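Local coordinates for protein phenylalanyl-tRNA synthetase beta chain (Pyrococcus horikoshii, PDB 2CXI) that forms, together with an alpha subunit, the tetrameric enzyme that charges tRNA(Phe) with phenylalanine using ATP, and is represented here by its N-terminal part, at residues T54-L59 against P326-D331; L245-M250 against I273-L278. All blocks are in the same frame, centred on the assembly; numbering follows the deposited sequence.

Contact 1 and contact 2 lie with their centres about 12 Å apart in the N-terminal part of the beta subunit. Along the chain the order is 54-59, 245-250, 273-278 and 326-331, so both segments of contact 2 fall between the two halves of contact 1. Helix 240-255 joins them: one part of its surface meets the strand end and loop 273-278 in contact 2, while Leu245, Asn248 and Val249 pack against Ala327, Phe328 and Asp330 of contact 1. The helix of the B3/4 region is thereby in direct touch with a B5-region loop, which carries Asp331, a predicted magnesium ligand shared with the alpha subunit.

Contact 1 of 2, residues T54-L59 against P326-D331; sequences TNRPDL and PAFRDD
Arg56 and Arg329 stack guanidinium on guanidinium where the loop between strand 44-51 and helix 62-72 meets the loop between strand 320-325 and helix 335-346 in the B5 region. The group centres are 4.0 Å apart, the planes are tilted by 16°, and Arg56 NH1 sits over the middle of the other group, 3.4 Å from Arg329 CZ. Two positive charges can approach so closely probably because each has its own carboxylate two residues on: Arg56 grips Asp58 side-on through NE and NH2, and Arg329 holds Asp331 in the same way. Both chains bend at chi3 (71° in Arg56, 64° in Arg329), which brings NE round to meet its aspartate. Leu59 CD2 lies over the opposite face of the Arg56 group, toward its rim. Asp58 also meets one side of the Phe328 ring at a slant, its CB 3.4 Å from Phe328 CD2 and its OD1 3.4 Å from Phe328 CE2.

No direct hydrogen bond crosses between the loops; water carries the polar link. One water joins Asn55 O to Asp330 N, a second joins Asn55 O to Asp330 OD1 (2.6 Å from the water), and a third bridges Phe328 O to Asp58 N and OD2. Arg329 forms a further salt bridge with Asp341, which like Asp331 is a predicted magnesium ligand, consistent with a second-shell role at that site. Around the two loops, Pro57 packs on helices 116-133 and 240-255, Phe328 touches Thr252 of the latter, and Asp58 and Leu59 lie against Gln68 of helix 62-72.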
ATOM      1  N   THR A  54       5.461  25.215 -38.892  1.00 31.24           N
ATOM      2  CA  THR A  54       6.472  25.062 -37.828  1.00 30.51           C
ATOM      3  C   THR A  54       5.920  25.180 -36.373  1.00 29.64           C
ATOM      4  O   THR A  54       6.628  24.913 -35.387  1.00 28.89           O
ATOM      5  CB  THR A  54       7.566  26.102 -38.060  1.00 31.30           C
ATOM      6  OG1 THR A  54       8.467  26.097 -36.944  1.00 34.98           O
ATOM      7  CG2 THR A  54       6.965  27.545 -38.053  1.00 28.97           C
ATOM      8  N   ASN A  55       4.658  25.578 -36.271  1.00 28.47           N
ATOM      9  CA  ASN A  55       3.972  25.781 -34.986  1.00 28.16           C
ATOM     10  C   ASN A  55       2.942  24.690 -34.667  1.00 25.96           C
ATOM     11  O   ASN A  55       2.237  24.778 -33.665  1.00 23.34           O
ATOM     12  CB  ASN A  55       3.284  27.150 -35.001  1.00 28.72           C
ATOM     13  CG  ASN A  55       4.277  28.271 -35.072  1.00 33.28           C
ATOM     14  OD1 ASN A  55       4.225  29.117 -35.975  1.00 39.98           O
ATOM     15  ND2 ASN A  55       5.231  28.267 -34.148  1.00 34.57           N
ATOM     16  N   ARG A  56       2.858  23.680 -35.544  1.00 24.25           N
ATOM     17  CA  ARG A  56       1.881  22.606 -35.390  1.00 22.78           C
ATOM     18  C   ARG A  56       2.550  21.204 -35.379  1.00 21.52           C
ATOM     19  O   ARG A  56       2.511  20.483 -36.389  1.00 21.67           O
ATOM     20  CB  ARG A  56       0.758  22.740 -36.447  1.00 23.35           C
ATOM     21  CG  ARG A  56      -0.404  23.665 -35.979  1.00 22.12           C
ATOM     22  CD  ARG A  56      -1.628  23.657 -36.832  1.00 23.31           C
ATOM     23  NE  ARG A  56      -2.336  22.400 -36.703  1.00 23.84           N
ATOM     24  CZ  ARG A  56      -3.558  22.176 -37.158  1.00 26.67           C
ATOM     25  NH1 ARG A  56      -4.227  23.148 -37.799  1.00 28.52           N
ATOM     26  NH2 ARG A  56      -4.121  20.973 -36.983  1.00 27.65           N
ATOM     27  N   PRO A  57       3.145  20.828 -34.237  1.00 20.07           N
ATOM     28  CA  PRO A  57       3.712  19.478 -34.061  1.00 19.94           C
ATOM     29  C   PRO A  57       2.683  18.352 -34.342  1.00 18.78           C
ATOM     30  O   PRO A  57       3.073  17.264 -34.720  1.00 19.06           O
ATOM     31  CB  PRO A  57       4.171  19.441 -32.579  1.00 19.58           C
ATOM     32  CG  PRO A  57       4.206  20.877 -32.128  1.00 21.81           C
ATOM     33  CD  PRO A  57       3.355  21.694 -33.048  1.00 20.10           C
ATOM     34  N   ASP A  58       1.396  18.639 -34.182  1.00 18.01           N
ATOM     35  CA  ASP A  58       0.352  17.659 -34.431  1.00 19.28           C
ATOM     36  C   ASP A  58       0.406  17.181 -35.879  1.00 20.84           C
ATOM     37  O   ASP A  58      -0.025  16.077 -36.162  1.00 20.84           O
ATOM     38  CB  ASP A  58      -1.049  18.161 -34.044  1.00 18.86           C
ATOM     39  CG  ASP A  58      -1.611  19.210 -34.985  1.00 20.99           C
ATOM     40  OD1 ASP A  58      -2.454  18.885 -35.852  1.00 26.45           O
ATOM     41  OD2 ASP A  58      -1.299  20.402 -34.935  1.00 26.67           O
ATOM     42  N   LEU A  59       0.991  18.012 -36.772  1.00 20.77           N
ATOM     43  CA  LEU A  59       0.994  17.734 -38.194  1.00 22.77           C
ATOM     44  C   LEU A  59       2.242  17.036 -38.638  1.00 22.96           C
ATOM     45  O   LEU A  59       2.431  16.882 -39.850  1.00 26.43           O
ATOM     46  CB  LEU A  59       0.825  19.043 -39.007  1.00 23.06           C
ATOM     47  CG  LEU A  59      -0.572  19.502 -39.442  1.00 24.78           C
ATOM     48  CD1 LEU A  59      -1.691  18.792 -38.732  1.00 27.14           C
ATOM     49  CD2 LEU A  59      -0.818  21.029 -39.437  1.00 25.77           C
ATOM     50  N   PRO A 326      -8.963  21.387 -30.643  1.00 19.85           N
ATOM     51  CA  PRO A 326      -8.263  20.265 -29.971  1.00 19.17           C
ATOM     52  C   PRO A 326      -7.131  20.743 -29.063  1.00 18.26           C
ATOM     53  O   PRO A 326      -6.459  21.731 -29.381  1.00 16.76           O
ATOM     54  CB  PRO A 326      -7.666  19.473 -31.135  1.00 20.32           C
ATOM     55  CG  PRO A 326      -8.499  19.853 -32.329  1.00 19.59           C
ATOM     56  CD  PRO A 326      -8.900  21.275 -32.121  1.00 20.20           C
ATOM     57  N   ALA A 327      -6.949  20.067 -27.923  1.00 17.56           N
ATOM     58  CA  ALA A 327      -5.894  20.418 -26.949  1.00 17.27           C
ATOM     59  C   ALA A 327      -4.492  20.122 -27.487  1.00 18.18           C
ATOM     60  O   ALA A 327      -3.505  20.509 -26.853  1.00 18.23           O
ATOM     61  CB  ALA A 327      -6.106  19.633 -25.630  1.00 16.98           C
ATOM     62  N   PHE A 328      -4.402  19.422 -28.626  1.00 16.92           N
ATOM     63  CA  PHE A 328      -3.087  19.186 -29.303  1.00 17.49           C
ATOM     64  C   PHE A 328      -2.561  20.416 -30.114  1.00 18.20           C
ATOM     65  O   PHE A 328      -1.455  20.373 -30.670  1.00 16.52           O
ATOM     66  CB  PHE A 328      -3.077  17.867 -30.125  1.00 16.71           C
ATOM     67  CG  PHE A 328      -4.081  17.813 -31.274  1.00 17.00           C
ATOM     68  CD1 PHE A 328      -5.094  16.866 -31.259  1.00 15.97           C
ATOM     69  CD2 PHE A 328      -3.979  18.665 -32.388  1.00 17.29           C
ATOM     70  CE1 PHE A 328      -6.028  16.785 -32.291  1.00 19.63           C
ATOM     71  CE2 PHE A 328      -4.886  18.581 -33.450  1.00 18.56           C
ATOM     72  CZ  PHE A 328      -5.928  17.645 -33.404  1.00 18.99           C
ATOM     73  N   ARG A 329      -3.361  21.500 -30.154  1.00 17.62           N
ATOM     74  CA  ARG A 329      -2.957  22.766 -30.788  1.00 19.39           C
ATOM     75  C   ARG A 329      -2.673  23.829 -29.738  1.00 20.12           C
ATOM     76  O   ARG A 329      -3.387  23.932 -28.731  1.00 19.92           O
ATOM     77  CB  ARG A 329      -4.059  23.309 -31.711  1.00 19.35           C
ATOM     78  CG  ARG A 329      -4.354  22.503 -32.988  1.00 18.17           C
ATOM     79  CD  ARG A 329      -5.310  23.223 -33.888  1.00 19.45           C
ATOM     80  NE  ARG A 329      -4.799  24.499 -34.428  1.00 19.11           N
ATOM     81  CZ  ARG A 329      -5.446  25.179 -35.386  1.00 18.99           C
ATOM     82  NH1 ARG A 329      -6.614  24.707 -35.852  1.00 17.53           N
ATOM     83  NH2 ARG A 329      -4.957  26.317 -35.863  1.00 15.16           N
ATOM     84  N   ASP A 330      -1.620  24.602 -29.949  1.00 21.94           N
ATOM     85  CA  ASP A 330      -1.390  25.764 -29.118  1.00 23.76           C
ATOM     86  C   ASP A 330      -0.940  26.970 -29.962  1.00 24.46           C
ATOM     87  O   ASP A 330      -0.378  27.930 -29.430  1.00 24.96           O
ATOM     88  CB  ASP A 330      -0.430  25.456 -27.933  1.00 24.94           C
ATOM     89  CG  ASP A 330       1.051  25.436 -28.341  1.00 29.42           C
ATOM     90  OD1 ASP A 330       1.351  25.428 -29.578  1.00 31.91           O
ATOM     91  OD2 ASP A 330       1.983  25.419 -27.483  1.00 31.46           O
ATOM     92  N   ASP A 331      -1.219  26.925 -31.266  1.00 24.23           N
ATOM     93  CA  ASP A 331      -0.837  27.985 -32.181  1.00 24.88           C
ATOM     94  C   ASP A 331      -1.855  29.118 -32.297  1.00 25.62           C
ATOM     95  O   ASP A 331      -1.535  30.159 -32.865  1.00 26.75           O
ATOM     96  CB  ASP A 331      -0.609  27.433 -33.601  1.00 23.89           C
ATOM     97  CG  ASP A 331      -1.835  26.740 -34.163  1.00 23.42           C
ATOM     98  OD1 ASP A 331      -2.442  25.897 -33.438  1.00 22.21           O
ATOM     99  OD2 ASP A 331      -2.271  26.973 -35.323  1.00 21.39           O
TER
HETATM  100  O   HOH W   1       0.135  23.881 -32.106  1.00 19.86           O
HETATM  101  O   HOH W   2       3.054  26.148 -31.433  1.00 31.15           O
HETATM  102  O   HOH W   3       0.228  21.113 -32.663  1.00 20.47           O

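Contact 2 of 2, residues L245-M250 against I273-L278; sequences LALNVM and IETPDL
Asn248 and Leu278 run alongside each other, pointing opposite ways, joining helix 240-255 to the loop that leaves strand 272-275. From the helix, Asn248 starts with CB 3.8 Å from Leu278 CD2. Its CG comes nearer to the same methyl, at 3.5 Å, and the terminal amide then lies against both Leu278 CD2 and Pro276 CB, with the backbone carbonyl of Asp277 close by. CG is anti to the carbonyl carbon (chi1 -67°), which carries it beside that methyl. An alanine here would probably open a gap beside Pro276 CB and Leu278 CD2 where the amide had packed. Helix 240-255 forms the crossover of a split beta-alpha-beta unit: it connects strands 231-237 and 260-267, with strand 103-110 between them in the mixed sheet. Strand 272-275 adds on antiparallel to 260-267, and the cis peptide before Pro276 marks its end. One residue earlier on the helix, Leu247 points toward that strand end, its CD2 3.8 Å from Pro276 CB and 3.9 Å from Thr275 CB. The Leu247 and Pro276 side chains cross at about a right angle, while Thr275 OG1 is hydrogen-bonded to the carbonyl of Tyr106.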
ATOM      1  N   LEU A 245       1.644  20.277 -24.230  1.00 15.77           N
ATOM      2  CA  LEU A 245       1.347  20.287 -25.674  1.00 15.98           C
ATOM      3  C   LEU A 245       1.933  19.050 -26.342  1.00 13.80           C
ATOM      4  O   LEU A 245       1.219  18.324 -27.034  1.00 13.92           O
ATOM      5  CB  LEU A 245       1.880  21.573 -26.328  1.00 14.70           C
ATOM      6  CG  LEU A 245       1.406  21.869 -27.758  1.00 17.78           C
ATOM      7  CD1 LEU A 245       2.165  20.997 -28.814  1.00 19.65           C
ATOM      8  CD2 LEU A 245      -0.123  21.786 -27.865  1.00 22.64           C
ATOM      9  N   ALA A 246       3.228  18.808 -26.096  1.00 12.81           N
ATOM     10  CA  ALA A 246       3.948  17.687 -26.691  1.00 14.09           C
ATOM     11  C   ALA A 246       3.307  16.328 -26.274  1.00 13.22           C
ATOM     12  O   ALA A 246       3.093  15.403 -27.092  1.00 12.43           O
ATOM     13  CB  ALA A 246       5.396  17.747 -26.245  1.00 13.00           C
ATOM     14  N   LEU A 247       2.944  16.221 -25.007  1.00 13.08           N
ATOM     15  CA  LEU A 247       2.286  14.995 -24.522  1.00 12.30           C
ATOM     16  C   LEU A 247       0.940  14.797 -25.242  1.00 12.99           C
ATOM     17  O   LEU A 247       0.587  13.681 -25.654  1.00 12.46           O
ATOM     18  CB  LEU A 247       2.024  15.137 -23.006  1.00 12.09           C
ATOM     19  CG  LEU A 247       1.333  13.924 -22.361  1.00 15.61           C
ATOM     20  CD1 LEU A 247       2.353  12.700 -22.349  1.00 14.39           C
ATOM     21  CD2 LEU A 247       0.825  14.267 -20.931  1.00 13.50           C
ATOM     22  N   ASN A 248       0.184  15.889 -25.385  1.00 12.74           N
ATOM     23  CA  ASN A 248      -1.078  15.859 -26.057  1.00 13.19           C
ATOM     24  C   ASN A 248      -0.942  15.388 -27.496  1.00 13.49           C
ATOM     25  O   ASN A 248      -1.757  14.594 -27.962  1.00 14.25           O
ATOM     26  CB  ASN A 248      -1.767  17.218 -25.994  1.00 12.30           C
ATOM     27  CG  ASN A 248      -2.211  17.611 -24.531  1.00 14.90           C
ATOM     28  OD1 ASN A 248      -2.614  18.764 -24.265  1.00 21.63           O
ATOM     29  ND2 ASN A 248      -2.179  16.658 -23.646  1.00 11.84           N
ATOM     30  N   VAL A 249       0.058  15.920 -28.204  1.00 13.10           N
ATOM     31  CA  VAL A 249       0.341  15.467 -29.563  1.00 12.77           C
ATOM     32  C   VAL A 249       0.624  13.929 -29.578  1.00 12.32           C
ATOM     33  O   VAL A 249       0.034  13.193 -30.364  1.00 11.59           O
ATOM     34  CB  VAL A 249       1.497  16.311 -30.189  1.00 12.73           C
ATOM     35  CG1 VAL A 249       2.034  15.645 -31.481  1.00 14.49           C
ATOM     36  CG2 VAL A 249       1.015  17.769 -30.447  1.00 13.61           C
HETATM   37  N   MSE A 250       1.511  13.462 -28.701  1.00 13.72           N
HETATM   38  CA  MSE A 250       1.881  12.023 -28.624  1.00 14.36           C
HETATM   39  C   MSE A 250       0.665  11.132 -28.391  1.00 14.05           C
HETATM   40  O   MSE A 250       0.485  10.134 -29.089  1.00 13.08           O
HETATM   41  CB  MSE A 250       2.899  11.739 -27.499  1.00 14.46           C
HETATM   42  CG  MSE A 250       4.298  12.312 -27.697  1.00 19.69           C
HETATM   43 SE   MSE A 250       5.229  11.606 -29.368  1.00 31.76          SE
HETATM   44  CE  MSE A 250       4.715   9.772 -29.314  1.00 24.67           C
ATOM     45  N   ILE A 273      -1.190  17.249 -10.395  1.00 22.50           N
ATOM     46  CA  ILE A 273      -1.944  17.471 -11.655  1.00 21.92           C
ATOM     47  C   ILE A 273      -2.268  16.177 -12.341  1.00 21.39           C
ATOM     48  O   ILE A 273      -1.490  15.248 -12.283  1.00 22.45           O
ATOM     49  CB  ILE A 273      -1.140  18.359 -12.697  1.00 22.17           C
ATOM     50  CG1 ILE A 273       0.271  17.775 -12.936  1.00 22.27           C
ATOM     51  CG2 ILE A 273      -1.124  19.825 -12.282  1.00 24.09           C
ATOM     52  CD1 ILE A 273       1.077  18.423 -14.034  1.00 23.17           C
ATOM     53  N   GLU A 274      -3.349  16.143 -13.089  1.00 20.12           N
ATOM     54  CA  GLU A 274      -3.731  14.923 -13.754  1.00 20.80           C
ATOM     55  C   GLU A 274      -3.378  15.094 -15.221  1.00 18.76           C
ATOM     56  O   GLU A 274      -3.888  16.013 -15.877  1.00 18.64           O
ATOM     57  CB  GLU A 274      -5.231  14.697 -13.598  1.00 20.74           C
ATOM     58  CG  GLU A 274      -5.728  13.438 -14.292  1.00 23.65           C
ATOM     59  CD  GLU A 274      -7.262  13.327 -14.374  1.00 27.28           C
ATOM     60  OE1 GLU A 274      -7.977  14.164 -13.757  1.00 35.13           O
ATOM     61  OE2 GLU A 274      -7.774  12.404 -15.090  1.00 34.94           O
ATOM     62  N   THR A 275      -2.501  14.247 -15.751  1.00 16.04           N
ATOM     63  CA  THR A 275      -2.123  14.386 -17.194  1.00 15.67           C
ATOM     64  C   THR A 275      -2.412  13.094 -17.996  1.00 15.21           C
ATOM     65  O   THR A 275      -2.377  12.012 -17.404  1.00 15.76           O
ATOM     66  CB  THR A 275      -0.630  14.808 -17.363  1.00 15.63           C
ATOM     67  OG1 THR A 275       0.203  13.790 -16.851  1.00 13.78           O
ATOM     68  CG2 THR A 275      -0.261  16.040 -16.512  1.00 17.90           C
ATOM     69  N   PRO A 276      -2.696  13.158 -19.313  1.00 15.77           N
ATOM     70  CA  PRO A 276      -2.886  14.402 -20.078  1.00 16.68           C
ATOM     71  C   PRO A 276      -4.218  15.055 -19.776  1.00 17.55           C
ATOM     72  O   PRO A 276      -5.178  14.400 -19.322  1.00 18.90           O
ATOM     73  CB  PRO A 276      -2.898  13.920 -21.551  1.00 16.45           C
ATOM     74  CG  PRO A 276      -3.559  12.501 -21.447  1.00 15.26           C
ATOM     75  CD  PRO A 276      -2.970  11.953 -20.139  1.00 16.60           C
ATOM     76  N   ASP A 277      -4.278  16.343 -20.025  1.00 18.55           N
ATOM     77  CA  ASP A 277      -5.548  17.065 -19.969  1.00 18.32           C
ATOM     78  C   ASP A 277      -5.940  17.429 -21.380  1.00 17.95           C
ATOM     79  O   ASP A 277      -5.340  18.328 -21.968  1.00 18.44           O
ATOM     80  CB  ASP A 277      -5.341  18.328 -19.155  1.00 19.36           C
ATOM     81  CG  ASP A 277      -6.616  19.183 -19.030  1.00 22.40           C
ATOM     82  OD1 ASP A 277      -7.685  18.878 -19.628  1.00 23.79           O
ATOM     83  OD2 ASP A 277      -6.592  20.208 -18.340  1.00 24.32           O
ATOM     84  N   LEU A 278      -6.955  16.756 -21.926  1.00 16.71           N
ATOM     85  CA  LEU A 278      -7.342  16.992 -23.305  1.00 17.33           C
ATOM     86  C   LEU A 278      -8.642  17.800 -23.410  1.00 18.43           C
ATOM     87  O   LEU A 278      -9.321  17.742 -24.427  1.00 17.61           O
ATOM     88  CB  LEU A 278      -7.465  15.673 -24.034  1.00 18.23           C
ATOM     89  CG  LEU A 278      -6.142  14.896 -24.191  1.00 17.28           C
ATOM     90  CD1 LEU A 278      -6.478  13.611 -24.935  1.00 18.69           C
ATOM     91  CD2 LEU A 278      -5.066  15.664 -24.987  1.00 17.62           C
TER